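Local coordinates for protein GH26C (PDB 6Q78) that probably cleaves internal beta-1,4-mannosidic linkages in mannans, as an endo-acting glycoside hydrolase of family 26 built on a (beta/alpha)8 barrel, at residues S209-G212 / A216-P219; K202-T207 / N258-N263; Y380-P385 / N391-F396; A88-Y93 / R141-R146. All blocks are in the same frame, centred on the assembly; numbering follows the deposited sequence.

Interaction 1 (S209-G212 / A216-P219)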
loop_
_atom_site.group_PDB
_atom_site.type_symbol
_atom_site.label_atom_id
_atom_site.label_comp_id
_atom_site.label_asym_id
_atom_site.label_seq_id
_atom_site.Cartn_x
_atom_site.Cartn_y
_atom_site.Cartn_z
ATOM N N SER A 209 -7.853 -17.632 1.044
ATOM C CA SER A 209 -9.293 -17.790 0.913
ATOM C C SER A 209 -9.874 -16.888 -0.161
ATOM O O SER A 209 -11.062 -17.021 -0.466
ATOM C CB SER A 209 -10.024 -17.475 2.233
ATOM O OG SER A 209 -10.276 -16.078 2.390
ATOM N N LEU A 210 -9.082 -15.960 -0.717
ATOM C CA LEU A 210 -9.613 -14.934 -1.619
ATOM C C LEU A 210 -9.720 -15.510 -3.023
ATOM O O LEU A 210 -8.738 -15.501 -3.778
ATOM C CB LEU A 210 -8.686 -13.720 -1.632
ATOM C CG LEU A 210 -8.500 -13.037 -0.293
ATOM C CD1 LEU A 210 -7.427 -11.953 -0.425
ATOM C CD2 LEU A 210 -9.856 -12.400 0.158
ATOM N N VAL A 211 -10.903 -16.007 -3.376
ATOM C CA VAL A 211 -11.146 -16.600 -4.702
ATOM C C VAL A 211 -12.124 -15.703 -5.462
ATOM O O VAL A 211 -13.248 -15.469 -4.998
ATOM C CB VAL A 211 -11.662 -18.043 -4.604
ATOM C CG1 VAL A 211 -11.915 -18.565 -6.032
ATOM C CG2 VAL A 211 -10.674 -18.923 -3.852
ATOM N N GLY A 212 -11.692 -15.199 -6.628
ATOM C CA GLY A 212 -12.539 -14.333 -7.440
ATOM C C GLY A 212 -13.660 -15.103 -8.119
ATOM O O GLY A 212 -13.745 -16.335 -8.078
ATOM N N ALA A 216 -9.959 -17.859 -9.721
ATOM C CA ALA A 216 -8.551 -17.691 -9.404
ATOM C C ALA A 216 -8.388 -17.022 -8.034
ATOM O O ALA A 216 -9.230 -16.226 -7.606
ATOM C CB ALA A 216 -7.884 -16.757 -10.421
ATOM N N LEU A 217 -7.256 -17.295 -7.387
ATOM C CA LEU A 217 -6.885 -16.542 -6.190
ATOM C C LEU A 217 -6.589 -15.077 -6.511
ATOM O O LEU A 217 -5.942 -14.749 -7.509
ATOM C CB LEU A 217 -5.659 -17.177 -5.506
ATOM C CG LEU A 217 -5.908 -18.558 -4.890
ATOM C CD1 LEU A 217 -4.617 -19.160 -4.332
ATOM C CD2 LEU A 217 -6.929 -18.408 -3.781
ATOM N N VAL A 218 -7.033 -14.188 -5.630
ATOM C CA VAL A 218 -6.831 -12.752 -5.795
ATOM C C VAL A 218 -5.393 -12.413 -5.417
ATOM O O VAL A 218 -5.005 -12.600 -4.245
ATOM C CB VAL A 218 -7.773 -11.960 -4.875
ATOM C CG1 VAL A 218 -7.481 -10.455 -5.000
ATOM C CG2 VAL A 218 -9.232 -12.288 -5.195
ATOM N N PRO A 219 -4.567 -11.877 -6.322
ATOM C CA PRO A 219 -3.233 -11.417 -5.897
ATOM C C PRO A 219 -3.363 -10.200 -5.012
ATOM O O PRO A 219 -4.155 -9.302 -5.295
ATOM C CB PRO A 219 -2.527 -11.065 -7.217
ATOM C CG PRO A 219 -3.320 -11.868 -8.271
ATOM C CD PRO A 219 -4.739 -11.800 -7.785
#
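The backbones of Val211 and Leu217 lie opposite each other as the pair of a single antiparallel beta bridge, in the connection that takes the chain from helix 193-208 to strand 220-223 of the barrel. It is a non-hydrogen-bonded pair, flanked by Gly212 N to Ala216 O and Val218 N to Leu210 O, both 2.8 Å.

The side chains are turned quite differently in the two pairs that touch. Leu210 and Val218 both point into the contact and meet at their roots, CB to CB at 3.8 Å, and both are buried. Val218 has CG1 anti to the backbone N (chi1 176°), which sets CG2 beside that N and 3.5 Å from Leu210 O. Beyond the contact Leu210 rests on Arg141 and Val218 on Leu145 and Phe148, so this pair joins the loop to helix 132-150.

Val211 and Leu217 lie at an angle to each other, and one methyl from each does the touching: Val211 CG2 meets Leu217 CD2 at 3.8 Å. Leu217 starts off away from its partner, with CD1 continuing the extended chain; the other branch is the one that turns back. The Leu210 carbonyl oxygen therefore has the same leucine on it twice, beside the bond it accepts from Val218 N: Leu217 CA makes a weaker CA-H contact, 3.2 Å from Leu210 O, and the returning branch brings Leu217 CD2 to 3.4 Å from Leu210 O.

Interaction 2 (K202-T207 / N258-N263)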
loop_
_atom_site.group_PDB
_atom_site.type_symbol
_atom_site.label_atom_id
_atom_site.label_comp_id
_atom_site.label_asym_id
_atom_site.label_seq_id
_atom_site.Cartn_x
_atom_site.Cartn_y
_atom_site.Cartn_z
ATOM N N LYS A 202 -2.923 -16.420 10.367
ATOM C CA LYS A 202 -4.233 -15.838 10.061
ATOM C C LYS A 202 -4.181 -15.020 8.774
ATOM O O LYS A 202 -5.079 -15.126 7.930
ATOM C CB LYS A 202 -4.693 -14.941 11.225
ATOM C CG LYS A 202 -6.038 -14.237 10.988
ATOM C CD LYS A 202 -7.164 -15.279 10.782
ATOM C CE LYS A 202 -8.456 -14.614 10.270
ATOM N NZ LYS A 202 -9.017 -13.644 11.276
ATOM N N ILE A 203 -3.126 -14.218 8.576
ATOM C CA ILE A 203 -2.973 -13.518 7.304
ATOM C C ILE A 203 -2.958 -14.510 6.146
ATOM O O ILE A 203 -3.586 -14.282 5.101
ATOM C CB ILE A 203 -1.707 -12.639 7.331
ATOM C CG1 ILE A 203 -1.974 -11.412 8.228
ATOM C CG2 ILE A 203 -1.315 -12.210 5.877
ATOM C CD1 ILE A 203 -0.754 -10.531 8.418
ATOM N N ALA A 204 -2.223 -15.618 6.297
ATOM C CA ALA A 204 -2.122 -16.593 5.212
ATOM C C ALA A 204 -3.460 -17.253 4.925
ATOM O O ALA A 204 -3.829 -17.416 3.751
ATOM C CB ALA A 204 -1.070 -17.644 5.558
ATOM N N SER A 205 -4.196 -17.669 5.966
ATOM C CA SER A 205 -5.468 -18.335 5.723
ATOM C C SER A 205 -6.463 -17.369 5.092
ATOM O O SER A 205 -7.201 -17.745 4.161
ATOM C CB SER A 205 -6.011 -18.979 7.001
ATOM O OG SER A 205 -6.384 -18.002 7.935
ATOM N N PHE A 206 -6.467 -16.105 5.530
ATOM C CA PHE A 206 -7.344 -15.137 4.883
ATOM C C PHE A 206 -6.941 -14.956 3.430
ATOM O O PHE A 206 -7.796 -14.939 2.525
ATOM C CB PHE A 206 -7.284 -13.789 5.630
ATOM C CG PHE A 206 -8.115 -12.708 5.003
ATOM C CD1 PHE A 206 -7.585 -11.878 4.026
ATOM C CD2 PHE A 206 -9.450 -12.553 5.360
ATOM C CE1 PHE A 206 -8.365 -10.871 3.466
ATOM C CE2 PHE A 206 -10.234 -11.569 4.775
ATOM C CZ PHE A 206 -9.705 -10.733 3.841
ATOM N N THR A 207 -5.644 -14.751 3.194
ATOM C CA THR A 207 -5.192 -14.468 1.830
ATOM C C THR A 207 -5.468 -15.645 0.887
ATOM O O THR A 207 -5.896 -15.445 -0.268
ATOM C CB THR A 207 -3.705 -14.131 1.881
ATOM O OG1 THR A 207 -3.508 -12.938 2.657
ATOM C CG2 THR A 207 -3.140 -13.874 0.472
ATOM N N ASN A 258 7.154 -19.607 2.156
ATOM C CA ASN A 258 7.651 -20.970 2.210
ATOM C C ASN A 258 6.878 -21.824 3.214
ATOM O O ASN A 258 6.243 -22.804 2.825
ATOM C CB ASN A 258 9.165 -20.946 2.470
ATOM C CG ASN A 258 9.914 -20.233 1.353
ATOM O OD1 ASN A 258 10.684 -19.307 1.588
ATOM N ND2 ASN A 258 9.669 -20.653 0.128
ATOM N N THR A 259 6.890 -21.463 4.499
ATOM C CA THR A 259 6.211 -22.293 5.493
ATOM C C THR A 259 4.712 -22.390 5.233
ATOM O O THR A 259 4.129 -23.480 5.335
ATOM C CB THR A 259 6.506 -21.759 6.892
ATOM O OG1 THR A 259 7.921 -21.761 7.077
ATOM C CG2 THR A 259 5.881 -22.644 7.954
ATOM N N LEU A 260 4.069 -21.268 4.895
ATOM C CA LEU A 260 2.614 -21.227 4.753
ATOM C C LEU A 260 2.164 -21.267 3.292
ATOM O O LEU A 260 0.961 -21.162 3.019
ATOM C CB LEU A 260 2.036 -19.987 5.459
ATOM C CG LEU A 260 2.417 -19.900 6.931
ATOM C CD1 LEU A 260 1.829 -18.657 7.510
ATOM C CD2 LEU A 260 1.953 -21.147 7.702
ATOM N N SER A 261 3.103 -21.408 2.358
ATOM C CA SER A 261 2.815 -21.553 0.919
ATOM C C SER A 261 1.834 -20.521 0.378
ATOM O O SER A 261 0.942 -20.848 -0.420
ATOM C CB SER A 261 2.342 -22.965 0.580
ATOM O OG SER A 261 3.293 -23.930 1.008
ATOM N N VAL A 262 2.027 -19.257 0.756
ATOM C CA VAL A 262 1.186 -18.188 0.218
ATOM C C VAL A 262 1.750 -17.806 -1.140
ATOM O O VAL A 262 2.842 -17.240 -1.236
ATOM C CB VAL A 262 1.130 -16.966 1.133
ATOM C CG1 VAL A 262 0.281 -15.860 0.462
ATOM C CG2 VAL A 262 0.493 -17.353 2.483
ATOM N N ASN A 263 1.001 -18.106 -2.195
ATOM C CA ASN A 263 1.485 -17.892 -3.547
ATOM C C ASN A 263 0.797 -16.747 -4.263
ATOM O O ASN A 263 1.086 -16.515 -5.446
ATOM C CB ASN A 263 1.326 -19.193 -4.348
ATOM C CG ASN A 263 2.318 -20.231 -3.926
ATOM O OD1 ASN A 263 3.440 -19.885 -3.567
ATOM N ND2 ASN A 263 1.932 -21.512 -3.976
#
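Val262 carries its CG1 anti to the backbone N (chi1 177°) and its CG2 beside that N, so the two methyls are spread along helix 193-208, one for each of two residues a turn apart. CG2 presses on Ala204 CB at 3.5 Å, tighter than usual for two carbons. CG1 meets Thr207 CG2 at 4.0 Å, the two side chains crossing at about a right angle. Leu260, whose CG is turned anti to its carbonyl carbon (chi1 -56°), sends CD1 to the same alanine methyl, 3.6 Å from Ala204 CB. Ala204 CB is thus wedged between a valine and a leucine branch, and the contact has no hydrogen bond across it.

While the Thr207 methyl faces Val262, its hydroxyl is bound within the helix: OG1 donates to Ile203 O at 2.8 Å. That oxygen also takes Thr207 N, which comes from the opposite face of the carbonyl plane.

Helix 242-259 has just ended here, and Ser261 with its positive phi turns the chain so that Leu260 and Val262 both look toward helix 193-208. On the barrel side of that helix, Ile203 packs on Phe222 and Thr207 on Ile220 of strand 220-223.

Interaction 3 (Y380-P385 / N391-F396)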
loop_
_atom_site.group_PDB
_atom_site.type_symbol
_atom_site.label_atom_id
_atom_site.label_comp_id
_atom_site.label_asym_id
_atom_site.label_seq_id
_atom_site.Cartn_x
_atom_site.Cartn_y
_atom_site.Cartn_z
ATOM N N TYR A 380 -11.417 14.856 4.080
ATOM C CA TYR A 380 -11.303 14.187 2.795
ATOM C C TYR A 380 -9.950 14.485 2.182
ATOM O O TYR A 380 -9.401 15.581 2.338
ATOM C CB TYR A 380 -12.427 14.625 1.813
ATOM C CG TYR A 380 -12.445 16.096 1.367
ATOM C CD1 TYR A 380 -13.006 17.079 2.165
ATOM C CD2 TYR A 380 -11.933 16.478 0.126
ATOM C CE1 TYR A 380 -13.058 18.415 1.753
ATOM C CE2 TYR A 380 -11.985 17.824 -0.307
ATOM C CZ TYR A 380 -12.548 18.784 0.518
ATOM O OH TYR A 380 -12.643 20.122 0.125
ATOM N N CYS A 381 -9.423 13.498 1.468
ATOM C CA CYS A 381 -8.277 13.776 0.626
ATOM C C CYS A 381 -8.547 13.518 -0.844
ATOM O O CYS A 381 -7.664 13.760 -1.667
ATOM C CB CYS A 381 -7.016 13.036 1.101
ATOM S SG CYS A 381 -7.098 11.242 0.928
ATOM N N THR A 382 -9.735 13.017 -1.193
ATOM C CA THR A 382 -10.205 13.133 -2.567
ATOM C C THR A 382 -11.598 13.747 -2.511
ATOM O O THR A 382 -12.400 13.415 -1.627
ATOM C CB THR A 382 -10.265 11.759 -3.288
ATOM O OG1 THR A 382 -11.169 10.875 -2.602
ATOM C CG2 THR A 382 -8.860 11.133 -3.425
ATOM N N PRO A 383 -11.911 14.674 -3.420
ATOM C CA PRO A 383 -13.162 15.434 -3.300
ATOM C C PRO A 383 -14.343 14.685 -3.903
ATOM O O PRO A 383 -14.192 13.714 -4.657
ATOM C CB PRO A 383 -12.876 16.699 -4.123
ATOM C CG PRO A 383 -11.949 16.199 -5.212
ATOM C CD PRO A 383 -11.017 15.222 -4.453
ATOM N N VAL A 384 -15.533 15.142 -3.519
ATOM C CA VAL A 384 -16.765 14.737 -4.194
ATOM C C VAL A 384 -17.359 16.015 -4.779
ATOM O O VAL A 384 -16.904 17.120 -4.441
ATOM C CB VAL A 384 -17.730 13.998 -3.248
ATOM C CG1 VAL A 384 -17.090 12.675 -2.726
ATOM C CG2 VAL A 384 -18.213 14.894 -2.136
ATOM N N PRO A 385 -18.358 15.906 -5.634
ATOM C CA PRO A 385 -18.825 17.119 -6.309
ATOM C C PRO A 385 -19.337 18.203 -5.357
ATOM O O PRO A 385 -20.018 17.951 -4.407
ATOM C CB PRO A 385 -19.916 16.582 -7.255
ATOM C CG PRO A 385 -19.462 15.178 -7.558
ATOM C CD PRO A 385 -18.960 14.700 -6.224
ATOM N N ASN A 391 -12.762 20.403 -9.212
ATOM C CA ASN A 391 -12.337 20.624 -10.583
ATOM C C ASN A 391 -10.872 20.282 -10.810
ATOM O O ASN A 391 -10.497 19.737 -11.817
ATOM C CB ASN A 391 -12.678 22.045 -11.068
ATOM C CG ASN A 391 -12.408 22.226 -12.551
ATOM O OD1 ASN A 391 -11.468 22.889 -12.934
ATOM N ND2 ASN A 391 -13.232 21.598 -13.383
ATOM N N ASP A 392 -10.055 20.626 -9.823
ATOM C CA ASP A 392 -8.631 20.343 -9.865
ATOM C C ASP A 392 -8.425 18.813 -9.937
ATOM O O ASP A 392 -7.645 18.338 -10.701
ATOM C CB ASP A 392 -7.966 20.964 -8.623
ATOM C CG ASP A 392 -6.505 20.612 -8.470
ATOM O OD1 ASP A 392 -5.802 20.499 -9.448
ATOM O OD2 ASP A 392 -6.113 20.483 -7.321
ATOM N N PHE A 393 -9.185 18.077 -9.155
ATOM C CA PHE A 393 -9.093 16.624 -9.186
ATOM C C PHE A 393 -9.510 16.078 -10.546
ATOM O O PHE A 393 -8.922 15.164 -11.038
ATOM C CB PHE A 393 -9.942 16.018 -8.083
ATOM C CG PHE A 393 -9.723 14.548 -7.870
ATOM C CD1 PHE A 393 -8.607 14.113 -7.226
ATOM C CD2 PHE A 393 -10.632 13.632 -8.280
ATOM C CE1 PHE A 393 -8.401 12.764 -6.987
ATOM C CE2 PHE A 393 -10.438 12.290 -8.071
ATOM C CZ PHE A 393 -9.314 11.846 -7.409
ATOM N N MET A 394 -10.548 16.654 -11.145
ATOM C CA MET A 394 -10.982 16.208 -12.459
ATOM C C MET A 394 -9.918 16.431 -13.500
ATOM O O MET A 394 -9.705 15.616 -14.353
ATOM C CB MET A 394 -12.259 16.936 -12.871
ATOM C CG MET A 394 -13.464 16.539 -12.062
ATOM S SD MET A 394 -13.972 14.819 -12.270
ATOM C CE MET A 394 -13.628 14.467 -13.974
ATOM N N GLU A 395 -9.251 17.567 -13.420
ATOM C CA GLU A 395 -8.185 17.847 -14.339
ATOM C C GLU A 395 -7.052 16.841 -14.167
ATOM O O GLU A 395 -6.522 16.354 -15.131
ATOM C CB GLU A 395 -7.684 19.291 -14.201
ATOM C CG GLU A 395 -6.631 19.624 -15.233
ATOM C CD GLU A 395 -6.184 21.064 -15.211
ATOM O OE1 GLU A 395 -6.632 21.828 -14.348
ATOM O OE2 GLU A 395 -5.364 21.382 -16.059
ATOM N N PHE A 396 -6.726 16.530 -12.921
ATOM C CA PHE A 396 -5.687 15.554 -12.625
ATOM C C PHE A 396 -6.035 14.180 -13.194
ATOM O O PHE A 396 -5.218 13.574 -13.890
ATOM C CB PHE A 396 -5.454 15.529 -11.106
ATOM C CG PHE A 396 -4.730 14.310 -10.580
ATOM C CD1 PHE A 396 -3.415 14.047 -10.936
ATOM C CD2 PHE A 396 -5.357 13.467 -9.680
ATOM C CE1 PHE A 396 -2.745 12.937 -10.425
ATOM C CE2 PHE A 396 -4.699 12.351 -9.153
ATOM C CZ PHE A 396 -3.378 12.097 -9.521
#
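Phe393 reaches from helix 390-397 to Thr382 and Pro383: the proline takes its CB and inner ring atoms, the threonine methyl its outer ones. CB comes first, 3.5 Å from Pro383 CG. At the root of the ring, CG lies under the proline, 3.7 Å from Pro383 CD, and CD1 follows at nearly the same separation. Pro383 CD stands over one face of the ring, 4.1 Å from its centroid and 26° off the normal, a CH-pi contact displaced toward the rim. Farther out, CE1 approaches Thr382 CG2 at 3.9 Å, and CZ at the tip is only slightly more distant from that methyl. With CG anti to the backbone N (chi1 -169°), the ring is carried off the helix toward the loop. Thr382 turns its methyl to the ring while OG1 hydrogen-bonds to Gln85.

A serine in place of Phe393 would probably leave Pro383 CD without a ring face to lie on and open a gap beside the Thr382 methyl.

Helix 390-397 belongs to the layer around the barrel. Phe352 of helix 351-361 meets the ring edge-to-face, Met105 and Thr106 of helix 101-106 touch it as well, and Phe372 of strand 369-372 adjoins it from the barrel.

Interaction 4 (A88-Y93 / R141-R146)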
loop_
_atom_site.group_PDB
_atom_site.type_symbol
_atom_site.label_atom_id
_atom_site.label_comp_id
_atom_site.label_asym_id
_atom_site.label_seq_id
_atom_site.Cartn_x
_atom_site.Cartn_y
_atom_site.Cartn_z
ATOM N N ALA A 88 -11.885 2.426 -0.345
ATOM C CA ALA A 88 -12.719 3.200 -1.273
ATOM C C ALA A 88 -14.174 2.718 -1.282
ATOM O O ALA A 88 -15.071 3.507 -1.607
ATOM C CB ALA A 88 -12.133 3.121 -2.679
ATOM N N PHE A 89 -14.433 1.437 -0.993
ATOM C CA PHE A 89 -15.797 0.902 -1.041
ATOM C C PHE A 89 -16.514 0.873 0.314
ATOM O O PHE A 89 -17.694 0.483 0.351
ATOM C CB PHE A 89 -15.797 -0.493 -1.682
ATOM C CG PHE A 89 -15.230 -0.534 -3.094
ATOM C CD1 PHE A 89 -15.586 0.406 -4.042
ATOM C CD2 PHE A 89 -14.363 -1.546 -3.456
ATOM C CE1 PHE A 89 -15.060 0.367 -5.328
ATOM C CE2 PHE A 89 -13.825 -1.597 -4.749
ATOM C CZ PHE A 89 -14.183 -0.626 -5.683
ATOM N N SER A 90 -15.868 1.344 1.389
ATOM C CA SER A 90 -16.448 1.265 2.732
ATOM C C SER A 90 -16.276 2.526 3.580
ATOM O O SER A 90 -16.861 2.596 4.679
ATOM C CB SER A 90 -15.801 0.093 3.489
ATOM O OG SER A 90 -14.366 0.228 3.534
ATOM N N SER A 91 -15.490 3.514 3.139
ATOM C CA SER A 91 -15.266 4.739 3.901
ATOM C C SER A 91 -15.502 5.922 2.981
ATOM O O SER A 91 -14.917 5.993 1.893
ATOM C CB SER A 91 -13.847 4.777 4.483
ATOM O OG SER A 91 -13.755 5.775 5.517
ATOM N N PHE A 92 -16.412 6.812 3.386
ATOM C CA PHE A 92 -16.884 7.873 2.523
ATOM C C PHE A 92 -16.904 9.185 3.279
ATOM O O PHE A 92 -17.218 9.215 4.474
ATOM C CB PHE A 92 -18.317 7.579 2.041
ATOM C CG PHE A 92 -18.522 6.157 1.561
ATOM C CD1 PHE A 92 -18.930 5.166 2.445
ATOM C CD2 PHE A 92 -18.302 5.828 0.235
ATOM C CE1 PHE A 92 -19.127 3.856 2.000
ATOM C CE2 PHE A 92 -18.507 4.532 -0.224
ATOM C CZ PHE A 92 -18.913 3.546 0.657
ATOM N N TYR A 93 -16.657 10.276 2.546
ATOM C CA TYR A 93 -16.901 11.603 3.102
ATOM C C TYR A 93 -18.333 11.705 3.614
ATOM O O TYR A 93 -19.294 11.352 2.908
ATOM C CB TYR A 93 -16.639 12.665 2.030
ATOM C CG TYR A 93 -16.846 14.091 2.463
ATOM C CD1 TYR A 93 -15.955 14.697 3.346
ATOM C CD2 TYR A 93 -17.907 14.829 1.972
ATOM C CE1 TYR A 93 -16.134 16.010 3.740
ATOM C CE2 TYR A 93 -18.100 16.142 2.375
ATOM C CZ TYR A 93 -17.196 16.703 3.246
ATOM O OH TYR A 93 -17.370 18.020 3.651
ATOM N N ARG A 141 -13.149 -8.654 2.986
ATOM C CA ARG A 141 -13.078 -9.739 1.993
ATOM C C ARG A 141 -14.041 -9.482 0.821
ATOM O O ARG A 141 -13.649 -9.575 -0.362
ATOM C CB ARG A 141 -13.414 -11.069 2.681
ATOM C CG ARG A 141 -13.275 -12.283 1.768
ATOM C CD ARG A 141 -13.219 -13.605 2.597
ATOM N NE ARG A 141 -13.047 -14.742 1.686
ATOM C CZ ARG A 141 -14.068 -15.238 0.987
ATOM N NH1 ARG A 141 -15.276 -14.690 1.111
ATOM N NH2 ARG A 141 -13.902 -16.266 0.157
ATOM N N ASP A 142 -15.276 -9.057 1.121
ATOM C CA ASP A 142 -16.232 -8.754 0.053
ATOM C C ASP A 142 -15.744 -7.597 -0.831
ATOM O O ASP A 142 -15.878 -7.660 -2.062
ATOM C CB ASP A 142 -17.568 -8.380 0.659
ATOM C CG ASP A 142 -18.334 -9.589 1.206
ATOM O OD1 ASP A 142 -17.899 -10.759 1.003
ATOM O OD2 ASP A 142 -19.376 -9.359 1.838
ATOM N N ASP A 143 -15.151 -6.555 -0.237
ATOM C CA ASP A 143 -14.686 -5.416 -1.040
ATOM C C ASP A 143 -13.489 -5.810 -1.904
ATOM O O ASP A 143 -13.390 -5.379 -3.067
ATOM C CB ASP A 143 -14.300 -4.246 -0.118
ATOM C CG ASP A 143 -15.496 -3.544 0.503
ATOM O OD1 ASP A 143 -15.271 -2.660 1.404
ATOM O OD2 ASP A 143 -16.636 -3.861 0.135
ATOM N N VAL A 144 -12.593 -6.658 -1.371
ATOM C CA VAL A 144 -11.433 -7.119 -2.137
ATOM C C VAL A 144 -11.869 -7.995 -3.315
ATOM O O VAL A 144 -11.321 -7.877 -4.430
ATOM C CB VAL A 144 -10.461 -7.840 -1.185
ATOM C CG1 VAL A 144 -9.392 -8.679 -1.944
ATOM C CG2 VAL A 144 -9.753 -6.795 -0.311
ATOM N N LEU A 145 -12.827 -8.902 -3.084
ATOM C CA LEU A 145 -13.302 -9.740 -4.182
ATOM C C LEU A 145 -14.016 -8.905 -5.226
ATOM O O LEU A 145 -13.839 -9.146 -6.441
ATOM C CB LEU A 145 -14.222 -10.859 -3.680
ATOM C CG LEU A 145 -13.605 -11.847 -2.694
ATOM C CD1 LEU A 145 -14.699 -12.863 -2.261
ATOM C CD2 LEU A 145 -12.441 -12.583 -3.342
ATOM N N ARG A 146 -14.824 -7.919 -4.790
ATOM C CA ARG A 146 -15.459 -6.978 -5.719
ATOM C C ARG A 146 -14.403 -6.254 -6.545
ATOM O O ARG A 146 -14.505 -6.146 -7.785
ATOM C CB ARG A 146 -16.262 -5.957 -4.906
ATOM C CG ARG A 146 -16.686 -4.661 -5.647
ATOM C CD ARG A 146 -17.603 -3.847 -4.736
ATOM N NE ARG A 146 -17.910 -2.513 -5.218
ATOM C CZ ARG A 146 -18.557 -1.609 -4.492
ATOM N NH1 ARG A 146 -18.930 -1.903 -3.249
ATOM N NH2 ARG A 146 -18.816 -0.407 -4.999
HETATM O O HOH W 1 -13.339 -0.707 0.754
HETATM O O HOH W 2 -19.794 0.481 -1.342
#
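A water joins Asp143 to Phe89 and Ser90 through three hydrogen bonds. It donates to Asp143 OD1 at 2.8 Å, accepts from Phe89 N at 3.0 Å, and pairs with Ser90 OG at 3.1 Å. A second water does a similar job on the other flank: it donates to Phe89 O at 2.7 Å and accepts, at a longer 3.2 Å, from Arg146 NH1. The two segments have no direct hydrogen bond, so their polar groups meet through these waters.

In the (beta/alpha)8 barrel this is where the loop after strand 81-86 drops onto the side of helix 132-150. The helix offers Asp143 and, one turn on, Arg146. The arginine runs out with CG anti to the backbone N (chi1 164°) and stays extended as far as NE, which lays the guanidinium flat on the Phe89 ring. The planes are 15° apart and CZ stands 4.0 Å from the ring centroid, a stacked cation-pi pair. NH2 comes nearest to the ring, 3.5 Å from Phe89 CD1. A leucine in place of Phe89 would probably deprive the guanidinium of its flat aromatic support, leaving it less firmly fixed in its rotation.

Asp143 touches the phenylalanine in two ways. Its carboxylate carbon packs on Phe89 CB, while its backbone oxygen approaches the ring edge near the ring plane, Asp143 O being 4.0 Å from Phe89 CD2.

Along the chain, interaction 4 closes first; interaction 2 then joins helix 193-208 to the turn after helix 242-259, with interaction 1 nested inside it, and interaction 3 comes last. Interactions 1 and 2 adjoin in sequence, centres about 12 Å apart, where helix 193-208 passes into its loop. Helix 132-150 links them to interaction 4: Arg141 NH2 probably hydrogen-bonds Ser209 O at 3.0 Å, Leu145 packs on Val218, and Phe206 on Arg141. These three thus gather round helices 132-150 and 193-208 on one flank of the barrel. Interaction 3 lies far off by helix 390-397, about 37 Å from interaction 2 centre to centre, yet is joined to interaction 4 where Tyr380 meets Tyr93 edge-to-face.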